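Local coordinates for short chain dehydrogenase (Mycobacterium smegmatis, PDB 3UCX), which probably catalyses NAD(P)-dependent oxidation or reduction as a member of the short-chain dehydrogenase family, its precise substrate being unknown, at residues L23-A28 against A52-D57; R30-E33 against D37-L40; A73-L78 against L125-G130; G87-V92 against Q129-A134. All blocks are in the same frame, centred on the assembly; numbering follows the deposited sequence.

Contact 1: L23-A28 against A52-D57; sequences LGTTLA and AKQVTD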
loop_
_atom_site.group_PDB
_atom_site.type_symbol
_atom_site.label_atom_id
_atom_site.label_comp_id
_atom_site.label_asym_id
_atom_site.label_seq_id
_atom_site.Cartn_x
_atom_site.Cartn_y
_atom_site.Cartn_z
ATOM N N LEU A 23 15.097 -13.134 -19.375
ATOM C CA LEU A 23 14.024 -12.200 -19.751
ATOM C C LEU A 23 14.460 -11.247 -20.870
ATOM O O LEU A 23 13.692 -10.975 -21.801
ATOM C CB LEU A 23 13.564 -11.404 -18.538
ATOM C CG LEU A 23 12.459 -10.381 -18.809
ATOM C CD1 LEU A 23 11.175 -11.020 -19.340
ATOM C CD2 LEU A 23 12.202 -9.567 -17.541
ATOM N N GLY A 24 15.679 -10.735 -20.776
ATOM C CA GLY A 24 16.197 -9.800 -21.780
ATOM C C GLY A 24 16.142 -10.304 -23.209
ATOM O O GLY A 24 15.770 -9.577 -24.139
ATOM N N THR A 25 16.536 -11.562 -23.404
ATOM C CA THR A 25 16.526 -12.163 -24.718
ATOM C C THR A 25 15.081 -12.375 -25.188
ATOM O O THR A 25 14.727 -12.042 -26.325
ATOM C CB THR A 25 17.332 -13.487 -24.723
ATOM O OG1 THR A 25 18.703 -13.208 -24.375
ATOM C CG2 THR A 25 17.290 -14.158 -26.093
ATOM N N THR A 26 14.236 -12.911 -24.315
ATOM C CA THR A 26 12.824 -13.070 -24.638
ATOM C C THR A 26 12.181 -11.735 -25.012
ATOM O O THR A 26 11.445 -11.644 -25.982
ATOM C CB THR A 26 12.049 -13.697 -23.468
ATOM O OG1 THR A 26 12.499 -15.039 -23.282
ATOM C CG2 THR A 26 10.539 -13.714 -23.761
ATOM N N LEU A 27 12.488 -10.699 -24.250
ATOM C CA LEU A 27 11.926 -9.369 -24.491
ATOM C C LEU A 27 12.304 -8.798 -25.860
ATOM O O LEU A 27 11.440 -8.309 -26.597
ATOM C CB LEU A 27 12.361 -8.437 -23.339
ATOM C CG LEU A 27 11.606 -7.150 -23.042
ATOM C CD1 LEU A 27 10.117 -7.369 -22.800
ATOM C CD2 LEU A 27 12.275 -6.511 -21.830
ATOM N N ALA A 28 13.577 -8.899 -26.215
ATOM C CA ALA A 28 14.086 -8.411 -27.497
ATOM C C ALA A 28 13.369 -9.117 -28.631
ATOM O O ALA A 28 12.890 -8.482 -29.585
ATOM C CB ALA A 28 15.590 -8.664 -27.592
ATOM N N ALA A 52 20.758 -10.300 -31.054
ATOM C CA ALA A 52 20.580 -9.526 -32.286
ATOM C C ALA A 52 20.101 -10.422 -33.445
ATOM O O ALA A 52 19.236 -10.029 -34.243
ATOM C CB ALA A 52 21.857 -8.780 -32.652
ATOM N N LYS A 53 20.642 -11.637 -33.522
ATOM C CA LYS A 53 20.197 -12.622 -34.527
ATOM C C LYS A 53 18.713 -12.988 -34.374
ATOM O O LYS A 53 17.974 -13.023 -35.353
ATOM C CB LYS A 53 21.087 -13.880 -34.502
ATOM N N GLN A 54 18.247 -13.222 -33.149
ATOM C CA GLN A 54 16.819 -13.483 -32.960
ATOM C C GLN A 54 15.983 -12.301 -33.438
ATOM O O GLN A 54 14.887 -12.490 -33.984
ATOM C CB GLN A 54 16.490 -13.811 -31.501
ATOM C CG GLN A 54 17.253 -15.037 -31.010
ATOM C CD GLN A 54 16.746 -15.575 -29.697
ATOM O OE1 GLN A 54 15.550 -15.531 -29.423
ATOM N NE2 GLN A 54 17.658 -16.099 -28.878
ATOM N N VAL A 55 16.498 -11.085 -33.246
ATOM C CA VAL A 55 15.793 -9.900 -33.728
ATOM C C VAL A 55 15.792 -9.827 -35.256
ATOM O O VAL A 55 14.744 -9.638 -35.886
ATOM C CB VAL A 55 16.375 -8.595 -33.119
ATOM C CG1 VAL A 55 15.777 -7.379 -33.814
ATOM C CG2 VAL A 55 16.112 -8.569 -31.611
ATOM N N THR A 56 16.956 -9.989 -35.861
ATOM C CA THR A 56 17.041 -9.856 -37.311
ATOM C C THR A 56 16.351 -11.023 -38.035
ATOM O O THR A 56 15.879 -10.865 -39.153
ATOM C CB THR A 56 18.490 -9.673 -37.790
ATOM O OG1 THR A 56 19.290 -10.730 -37.276
ATOM C CG2 THR A 56 19.055 -8.344 -37.286
ATOM N N ASP A 57 16.257 -12.181 -37.386
ATOM C CA ASP A 57 15.447 -13.284 -37.924
ATOM C C ASP A 57 13.972 -12.915 -38.122
ATOM O O ASP A 57 13.329 -13.442 -39.031
ATOM C CB ASP A 57 15.544 -14.518 -37.030
ATOM C CG ASP A 57 16.872 -15.240 -37.169
ATOM O OD1 ASP A 57 17.627 -14.947 -38.126
ATOM O OD2 ASP A 57 17.158 -16.101 -36.311
#

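Contact 2: R30-E33 against D37-L40; sequences RCAE and DLVL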
loop_
_atom_site.group_PDB
_atom_site.type_symbol
_atom_site.label_atom_id
_atom_site.label_comp_id
_atom_site.label_asym_id
_atom_site.label_seq_id
_atom_site.Cartn_x
_atom_site.Cartn_y
_atom_site.Cartn_z
ATOM N N ARG A 30 10.455 -10.713 -28.478
ATOM C CA ARG A 30 9.050 -10.358 -28.501
ATOM C C ARG A 30 8.798 -8.947 -29.061
ATOM O O ARG A 30 7.842 -8.754 -29.780
ATOM C CB ARG A 30 8.410 -10.528 -27.114
ATOM C CG ARG A 30 8.285 -11.995 -26.681
ATOM C CD ARG A 30 7.081 -12.692 -27.309
ATOM N NE ARG A 30 5.831 -12.005 -26.993
ATOM C CZ ARG A 30 5.256 -12.012 -25.797
ATOM N NH1 ARG A 30 5.781 -12.709 -24.801
ATOM N NH2 ARG A 30 4.136 -11.329 -25.602
ATOM N N CYS A 31 9.639 -7.971 -28.723
ATOM C CA CYS A 31 9.465 -6.602 -29.249
ATOM C C CYS A 31 9.574 -6.596 -30.766
ATOM O O CYS A 31 8.756 -5.975 -31.442
ATOM C CB CYS A 31 10.489 -5.646 -28.652
ATOM S SG CYS A 31 10.176 -5.234 -26.925
ATOM N N ALA A 32 10.560 -7.327 -31.275
ATOM C CA ALA A 32 10.800 -7.442 -32.721
ATOM C C ALA A 32 9.611 -8.103 -33.426
ATOM O O ALA A 32 9.148 -7.609 -34.435
ATOM C CB ALA A 32 12.098 -8.191 -32.989
ATOM N N GLU A 33 9.077 -9.172 -32.842
ATOM C CA GLU A 33 7.871 -9.835 -33.363
ATOM C C GLU A 33 6.693 -8.893 -33.440
ATOM O O GLU A 33 5.860 -9.043 -34.319
ATOM C CB GLU A 33 7.469 -11.019 -32.484
ATOM C CG GLU A 33 8.366 -12.239 -32.611
ATOM C CD GLU A 33 8.062 -13.323 -31.583
ATOM O OE1 GLU A 33 7.139 -13.158 -30.752
ATOM O OE2 GLU A 33 8.779 -14.341 -31.585
ATOM N N ASP A 37 12.122 -2.095 -33.930
ATOM C CA ASP A 37 13.558 -2.229 -34.085
ATOM C C ASP A 37 14.206 -1.987 -32.749
ATOM O O ASP A 37 13.688 -1.219 -31.951
ATOM C CB ASP A 37 14.095 -1.226 -35.096
ATOM C CG ASP A 37 13.619 -1.521 -36.497
ATOM O OD1 ASP A 37 13.686 -2.691 -36.927
ATOM O OD2 ASP A 37 13.152 -0.581 -37.158
ATOM N N LEU A 38 15.355 -2.619 -32.527
ATOM C CA LEU A 38 15.956 -2.678 -31.206
ATOM C C LEU A 38 17.299 -1.994 -31.114
ATOM O O LEU A 38 18.089 -2.013 -32.052
ATOM C CB LEU A 38 16.161 -4.145 -30.792
ATOM C CG LEU A 38 14.982 -4.927 -30.210
ATOM C CD1 LEU A 38 14.679 -4.463 -28.793
ATOM C CD2 LEU A 38 13.754 -4.846 -31.095
ATOM N N VAL A 39 17.555 -1.446 -29.935
ATOM C CA VAL A 39 18.891 -1.155 -29.444
ATOM C C VAL A 39 19.125 -2.069 -28.257
ATOM O O VAL A 39 18.328 -2.078 -27.312
ATOM C CB VAL A 39 19.033 0.316 -28.983
ATOM C CG1 VAL A 39 20.417 0.551 -28.407
ATOM C CG2 VAL A 39 18.728 1.254 -30.150
ATOM N N LEU A 40 20.195 -2.848 -28.317
ATOM C CA LEU A 40 20.556 -3.759 -27.241
ATOM C C LEU A 40 21.824 -3.276 -26.544
ATOM O O LEU A 40 22.883 -3.093 -27.176
ATOM C CB LEU A 40 20.744 -5.182 -27.803
ATOM C CG LEU A 40 19.594 -5.735 -28.648
ATOM C CD1 LEU A 40 19.968 -7.053 -29.332
ATOM C CD2 LEU A 40 18.301 -5.866 -27.848
#

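Contact 3: A73-L78 against L125-G130; sequences AQVAHL and LRLIQG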
loop_
_atom_site.group_PDB
_atom_site.type_symbol
_atom_site.label_atom_id
_atom_site.label_comp_id
_atom_site.label_asym_id
_atom_site.label_seq_id
_atom_site.Cartn_x
_atom_site.Cartn_y
_atom_site.Cartn_z
ATOM N N ALA A 73 30.224 8.601 -19.866
ATOM C CA ALA A 73 30.700 8.623 -21.258
ATOM C C ALA A 73 30.097 7.471 -22.061
ATOM O O ALA A 73 29.674 7.647 -23.191
ATOM C CB ALA A 73 32.223 8.562 -21.321
ATOM N N GLN A 74 30.045 6.287 -21.474
ATOM C CA GLN A 74 29.479 5.141 -22.170
ATOM C C GLN A 74 27.969 5.266 -22.430
ATOM O O GLN A 74 27.510 4.870 -23.486
ATOM C CB GLN A 74 29.795 3.852 -21.430
ATOM C CG GLN A 74 31.275 3.544 -21.434
ATOM C CD GLN A 74 31.583 2.125 -21.074
ATOM O OE1 GLN A 74 30.850 1.203 -21.429
ATOM N NE2 GLN A 74 32.687 1.935 -20.346
ATOM N N VAL A 75 27.208 5.825 -21.488
ATOM C CA VAL A 75 25.792 6.087 -21.775
ATOM C C VAL A 75 25.653 7.165 -22.844
ATOM O O VAL A 75 24.777 7.069 -23.701
ATOM C CB VAL A 75 24.964 6.437 -20.500
ATOM C CG1 VAL A 75 23.569 6.909 -20.874
ATOM C CG2 VAL A 75 24.873 5.222 -19.594
ATOM N N ALA A 76 26.531 8.179 -22.832
ATOM C CA ALA A 76 26.487 9.210 -23.862
ATOM C C ALA A 76 26.747 8.606 -25.227
ATOM O O ALA A 76 26.084 8.956 -26.210
ATOM C CB ALA A 76 27.482 10.340 -23.569
ATOM N N HIS A 77 27.705 7.689 -25.289
ATOM C CA HIS A 77 28.001 6.973 -26.529
ATOM C C HIS A 77 26.818 6.148 -27.002
ATOM O O HIS A 77 26.474 6.189 -28.181
ATOM C CB HIS A 77 29.257 6.105 -26.362
ATOM C CG HIS A 77 29.589 5.254 -27.567
ATOM N ND1 HIS A 77 30.053 5.778 -28.723
ATOM C CD2 HIS A 77 29.535 3.869 -27.758
ATOM C CE1 HIS A 77 30.269 4.791 -29.611
ATOM N NE2 HIS A 77 29.954 3.622 -29.025
ATOM N N LEU A 78 26.185 5.395 -26.107
ATOM C CA LEU A 78 24.955 4.645 -26.468
ATOM C C LEU A 78 23.865 5.540 -27.076
ATOM O O LEU A 78 23.265 5.196 -28.081
ATOM C CB LEU A 78 24.391 3.923 -25.240
ATOM C CG LEU A 78 23.038 3.225 -25.363
ATOM C CD1 LEU A 78 23.126 2.048 -26.334
ATOM C CD2 LEU A 78 22.550 2.773 -23.979
ATOM N N LEU A 125 18.678 5.534 -14.037
ATOM C CA LEU A 125 18.433 6.997 -14.127
ATOM C C LEU A 125 19.276 7.594 -15.264
ATOM O O LEU A 125 18.783 8.381 -16.081
ATOM C CB LEU A 125 18.789 7.699 -12.829
ATOM C CG LEU A 125 18.488 9.205 -12.734
ATOM C CD1 LEU A 125 17.043 9.511 -13.119
ATOM C CD2 LEU A 125 18.830 9.740 -11.344
ATOM N N ARG A 126 20.549 7.219 -15.311
ATOM C CA ARG A 126 21.452 7.699 -16.365
ATOM C C ARG A 126 20.897 7.405 -17.756
ATOM O O ARG A 126 20.892 8.282 -18.628
ATOM C CB ARG A 126 22.838 7.069 -16.195
ATOM C CG ARG A 126 23.980 7.976 -16.559
ATOM C CD ARG A 126 25.353 7.314 -16.361
ATOM N NE ARG A 126 26.024 7.800 -15.151
ATOM C CZ ARG A 126 26.082 7.162 -13.990
ATOM N NH1 ARG A 126 25.524 5.977 -13.835
ATOM N NH2 ARG A 126 26.731 7.712 -12.969
ATOM N N LEU A 127 20.405 6.191 -17.957
ATOM C CA LEU A 127 19.754 5.810 -19.219
ATOM C C LEU A 127 18.548 6.647 -19.554
ATOM O O LEU A 127 18.400 7.112 -20.678
ATOM C CB LEU A 127 19.281 4.352 -19.193
ATOM C CG LEU A 127 20.115 3.344 -19.939
ATOM C CD1 LEU A 127 20.281 3.750 -21.409
ATOM C CD2 LEU A 127 21.436 3.339 -19.198
ATOM N N ILE A 128 17.653 6.779 -18.582
ATOM C CA ILE A 128 16.422 7.526 -18.758
ATOM C C ILE A 128 16.749 8.972 -19.097
ATOM O O ILE A 128 16.145 9.533 -20.006
ATOM C CB ILE A 128 15.492 7.431 -17.535
ATOM C CG1 ILE A 128 14.947 5.976 -17.393
ATOM C CG2 ILE A 128 14.363 8.448 -17.637
ATOM C CD1 ILE A 128 14.419 5.607 -16.020
ATOM N N GLN A 129 17.699 9.564 -18.378
ATOM C CA GLN A 129 18.080 10.949 -18.617
ATOM C C GLN A 129 18.723 11.128 -19.988
ATOM O O GLN A 129 18.392 12.083 -20.721
ATOM C CB GLN A 129 18.994 11.454 -17.496
ATOM C CG GLN A 129 18.230 11.558 -16.179
ATOM C CD GLN A 129 19.011 12.142 -15.014
ATOM O OE1 GLN A 129 20.250 12.051 -14.960
ATOM N NE2 GLN A 129 18.284 12.740 -14.061
ATOM N N GLY A 130 19.623 10.203 -20.349
ATOM C CA GLY A 130 20.267 10.217 -21.651
ATOM C C GLY A 130 19.284 10.201 -22.804
ATOM O O GLY A 130 19.475 10.893 -23.809
#

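Contact 4: G87-V92 against Q129-A134; sequences GRVDVV and QGFTPA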
loop_
_atom_site.group_PDB
_atom_site.type_symbol
_atom_site.label_atom_id
_atom_site.label_comp_id
_atom_site.label_asym_id
_atom_site.label_seq_id
_atom_site.Cartn_x
_atom_site.Cartn_y
_atom_site.Cartn_z
ATOM N N GLY A 87 17.685 7.599 -35.252
ATOM C CA GLY A 87 17.166 8.975 -35.193
ATOM C C GLY A 87 15.972 9.181 -34.280
ATOM O O GLY A 87 15.405 10.273 -34.254
ATOM N N ARG A 88 15.585 8.139 -33.530
ATOM C CA ARG A 88 14.470 8.223 -32.604
ATOM C C ARG A 88 14.497 7.083 -31.596
ATOM O O ARG A 88 15.090 6.041 -31.848
ATOM C CB ARG A 88 13.143 8.146 -33.343
ATOM C CG ARG A 88 12.845 6.802 -34.010
ATOM C CD ARG A 88 11.682 6.976 -34.971
ATOM N NE ARG A 88 10.659 7.723 -34.238
ATOM C CZ ARG A 88 9.561 7.210 -33.703
ATOM N NH1 ARG A 88 9.253 5.926 -33.899
ATOM N NH2 ARG A 88 8.736 8.012 -33.011
ATOM N N VAL A 89 13.801 7.297 -30.485
ATOM C CA VAL A 89 13.560 6.260 -29.462
ATOM C C VAL A 89 12.140 6.438 -28.946
ATOM O O VAL A 89 11.765 7.526 -28.501
ATOM C CB VAL A 89 14.542 6.370 -28.276
ATOM C CG1 VAL A 89 14.185 5.363 -27.172
ATOM C CG2 VAL A 89 15.974 6.163 -28.735
ATOM N N ASP A 90 11.359 5.355 -28.991
ATOM C CA ASP A 90 9.977 5.334 -28.501
ATOM C C ASP A 90 9.827 4.724 -27.106
ATOM O O ASP A 90 8.926 5.103 -26.361
ATOM C CB ASP A 90 9.136 4.534 -29.494
ATOM C CG ASP A 90 9.128 5.187 -30.844
ATOM O OD1 ASP A 90 8.399 6.191 -30.957
ATOM O OD2 ASP A 90 9.907 4.759 -31.739
ATOM N N VAL A 91 10.710 3.793 -26.770
ATOM C CA VAL A 91 10.630 3.025 -25.539
ATOM C C VAL A 91 12.018 2.806 -24.969
ATOM O O VAL A 91 12.940 2.429 -25.682
ATOM C CB VAL A 91 9.970 1.621 -25.773
ATOM C CG1 VAL A 91 9.889 0.825 -24.470
ATOM C CG2 VAL A 91 8.587 1.787 -26.400
ATOM N N VAL A 92 12.175 3.018 -23.672
ATOM C CA VAL A 92 13.382 2.582 -22.956
ATOM C C VAL A 92 12.974 1.570 -21.888
ATOM O O VAL A 92 12.094 1.845 -21.066
ATOM C CB VAL A 92 14.112 3.769 -22.316
ATOM C CG1 VAL A 92 15.227 3.273 -21.399
ATOM C CG2 VAL A 92 14.669 4.725 -23.398
ATOM N N GLN A 129 17.699 9.564 -18.378
ATOM C CA GLN A 129 18.080 10.949 -18.617
ATOM C C GLN A 129 18.723 11.128 -19.988
ATOM O O GLN A 129 18.392 12.083 -20.721
ATOM C CB GLN A 129 18.994 11.454 -17.496
ATOM C CG GLN A 129 18.230 11.558 -16.179
ATOM C CD GLN A 129 19.011 12.142 -15.014
ATOM O OE1 GLN A 129 20.250 12.051 -14.960
ATOM N NE2 GLN A 129 18.284 12.740 -14.061
ATOM N N GLY A 130 19.623 10.203 -20.349
ATOM C CA GLY A 130 20.267 10.217 -21.651
ATOM C C GLY A 130 19.284 10.201 -22.804
ATOM O O GLY A 130 19.475 10.893 -23.809
ATOM N N PHE A 131 18.232 9.411 -22.651
ATOM C CA PHE A 131 17.193 9.311 -23.664
ATOM C C PHE A 131 15.985 10.219 -23.453
ATOM O O PHE A 131 15.015 10.119 -24.183
ATOM C CB PHE A 131 16.782 7.838 -23.816
ATOM C CG PHE A 131 17.794 7.026 -24.597
ATOM C CD1 PHE A 131 18.030 7.295 -25.925
ATOM C CD2 PHE A 131 18.516 6.017 -23.991
ATOM C CE1 PHE A 131 18.949 6.561 -26.652
ATOM C CE2 PHE A 131 19.430 5.269 -24.703
ATOM C CZ PHE A 131 19.664 5.547 -26.034
ATOM N N THR A 132 16.050 11.140 -22.495
ATOM C CA THR A 132 14.922 12.043 -22.284
ATOM C C THR A 132 14.647 12.910 -23.519
ATOM O O THR A 132 13.478 13.049 -23.911
ATOM C CB THR A 132 15.049 12.864 -20.990
ATOM O OG1 THR A 132 14.861 12.004 -19.858
ATOM C CG2 THR A 132 14.037 14.043 -20.931
ATOM N N PRO A 133 15.701 13.460 -24.167
ATOM C CA PRO A 133 15.408 14.251 -25.338
ATOM C C PRO A 133 14.681 13.474 -26.447
ATOM O O PRO A 133 13.716 13.983 -27.051
ATOM C CB PRO A 133 16.798 14.739 -25.781
ATOM C CG PRO A 133 17.557 14.843 -24.509
ATOM C CD PRO A 133 17.097 13.646 -23.722
ATOM N N ALA A 134 15.109 12.242 -26.678
ATOM C CA ALA A 134 14.454 11.376 -27.644
ATOM C C ALA A 134 13.024 11.053 -27.238
ATOM O O ALA A 134 12.115 11.186 -28.042
ATOM C CB ALA A 134 15.264 10.107 -27.871
HETATM O O HOH W 1 12.608 10.075 -30.608
#

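Contact 1: L23-A28 against A52-D57
Thr-25 lays its methyl group against the amide end of Gln-54, with CG2 3.4 Å from NE2 and 4.0 Å from OE1. The two side chains meet at about a right angle: the glutamine runs out extended beyond CG from helix 45-57, and the threonine methyl comes across its end. In Thr-25, OG1 stands anti to the carbonyl carbon (chi1 -61°), which leaves the CG2 methyl anti to the backbone N and facing helix 45-57. About a turn further along helix 23-33, Ala-28 meets Val-55, the residue after Gln-54, in a more deeply buried touch. Here the CA atoms come within 6.6 Å, and CG2 of Val-55 rests 3.8 Å from the carbonyl O of Ala-28 and 4.1 Å from its CB. Val-51 fills in beside both Thr-25 and Ala-28, and Val-55 also reaches Ala-62 of strand 62-66. The contact thus joins two helices that lie on the same face of the Rossmann-type sheet, the first following strand 13-17 and the second strand 37-42. Thr-25 OG1 hydrogen-bonds to Gly-20 O and Gln-54 NE2 to Asp-50 OD2, so what holds the helices together here is van der Waals packing, a threonine methyl on a glutamine amide and a valine methyl on an alanine.

Contact 2: R30-E33 against D37-L40
The last turn of helix 23-33 lies over the start of strand 37-42, and after only three intervening residues the chain has turned back far enough to bring the CA atoms of Ala-32 and Asp-37 within 6.1 Å. The strand is extended, and of its residues here Leu-38 directs its side chain toward the helix while Asp-37 points away. One methyl does the touching. CD2 of Leu-38 reaches between two successive helical residues, 4.0 Å from the backbone N of Ala-32 and 4.2 Å from CB of both Cys-31 and Ala-32. Its placement follows from the torsions: CG stands anti to the carbonyl carbon (chi1 -82°), and a second turn at chi2 (-73°) carries CD2 to the helix backbone. Cys-31 contributes its CB to this contact, and its side chain also packs on Val-14 and Leu-240. Val-55 of helix 45-57 touches both Ala-32 and Leu-38, closing over the pair from the next helix. This is the return half of a beta-alpha-beta crossover, strand 13-17, helix 23-33, strand 37-42, the unit that opens the Rossmann fold. The buried carboxylate of Asp-37 is paired by Arg-60 and Arg-61; on the helix, Arg-30 turns to Asp-233 of helix 232-243. With these charges directed to other partners, the join is van der Waals packing of one leucine methyl on the helix backbone and two CB atoms.

Contact 3: A73-L78 against L125-G130
Val-75 is the centre of the close-packed part: its two methyls rest on helix 110-130 at different points. CG1 sits 3.8 Å from the carbonyl O of Arg-126, over the helix backbone. CG2, anti to the carbonyl carbon of Val-75, touches CD2 of Leu-127 and CD of Arg-126, each at 3.9 Å. One turn on, Leu-78 meets Leu-127 nearly at right angles, CD2 to CD1 at 3.6 Å, so the two branches of Leu-127 are shared between the two residues of helix 72-85. Gly-130 presents only its backbone to Val-75, whose CG1 lies 4.7 Å from the glycine CA. The axes of the short segments come within 9.8 Å and cross at -40°. Ala-73, Ala-76 and His-77 face the solvent side of helix 72-85 and take no part. Arg-126, by contrast, is buried: its aliphatic portion packs on Val-75, while its guanidinium leads to a salt bridge with Asp-72 and a cation-pi contact with Phe-110 of the third subunit. Beyond the pair, Leu-78 packs on Val-65 of strand 62-66, Leu-127 on Asn-94 of strand 91-94, and Leu-125 and Ile-128 on helix 158-179.

Contact 4: G87-V92 against Q129-A134
Phe-131 packs between Val-89 and Val-92, and each valine side chain crosses it at about a right angle. The touching methyls lie oblique to the ring: CG2 of Val-89 is 3.7 Å from both CD1 and CE1, while CG2 of Val-92 meets the root of the side chain, 3.8 Å from CB and 4.1 Å from CG. The ring reaches this place because CG is anti to the carbonyl carbon (chi1 -76°), which carries it in toward the strand. Ala-134, three residues on, adds a smaller touch, its CB 3.8 Å from CB of Val-89. The two backbones come nearest at this end, with the CA atoms of Val-89 and Ala-134 5.5 Å apart. Phe-131 is also the junction of two helices: it is the first residue to leave helix 110-130 and at the same time the N-cap residue of helix 132-138. Strand 91-94 lies beside strands 13-17 and 141-145 in the parallel Rossmann-type sheet, and the ring is packed between this sheet, where it touches Val-15, and Leu-78, Val-79 and Thr-82 of helix 72-85. At the polar edge a water accepts the N-H of Val-89 at 3.0 Å and lies 2.8 Å from the carbonyl O of Ala-134, to which it can donate, bridging strand entry and helix. The O of Val-89 is bonded to Ser-138 OG. Pointing away from the helix, Arg-88 NH1 and Asp-90 OD2 make a salt bridge, and the same carboxylate O takes the backbone N of Val-13.

In the fold
Contacts 1 and 2 form one cluster, their centres 6 Å apart: both use helix 23-33, and Val-55 and Ala-28 of contact 1 meet Ala-32 and Leu-40 of contact 2. Contacts 3 and 4 form another, 10 Å apart and sharing Gln-129 and Gly-130, with Leu-78 reaching the Phe-131 ring. Val-39, on the strand of contact 2, packs on Leu-78 of contact 3 and so links the clusters. Contacts 2, 3 and 4 are buried, contact 1 only partly. Contact 2 is helix-on-strand packing through one leucine methyl; contacts 1 and 3 join helix to helix, the latter also reaching a neighbouring subunit through Arg-126, and contact 4 alone uses an aromatic ring and a bridging water.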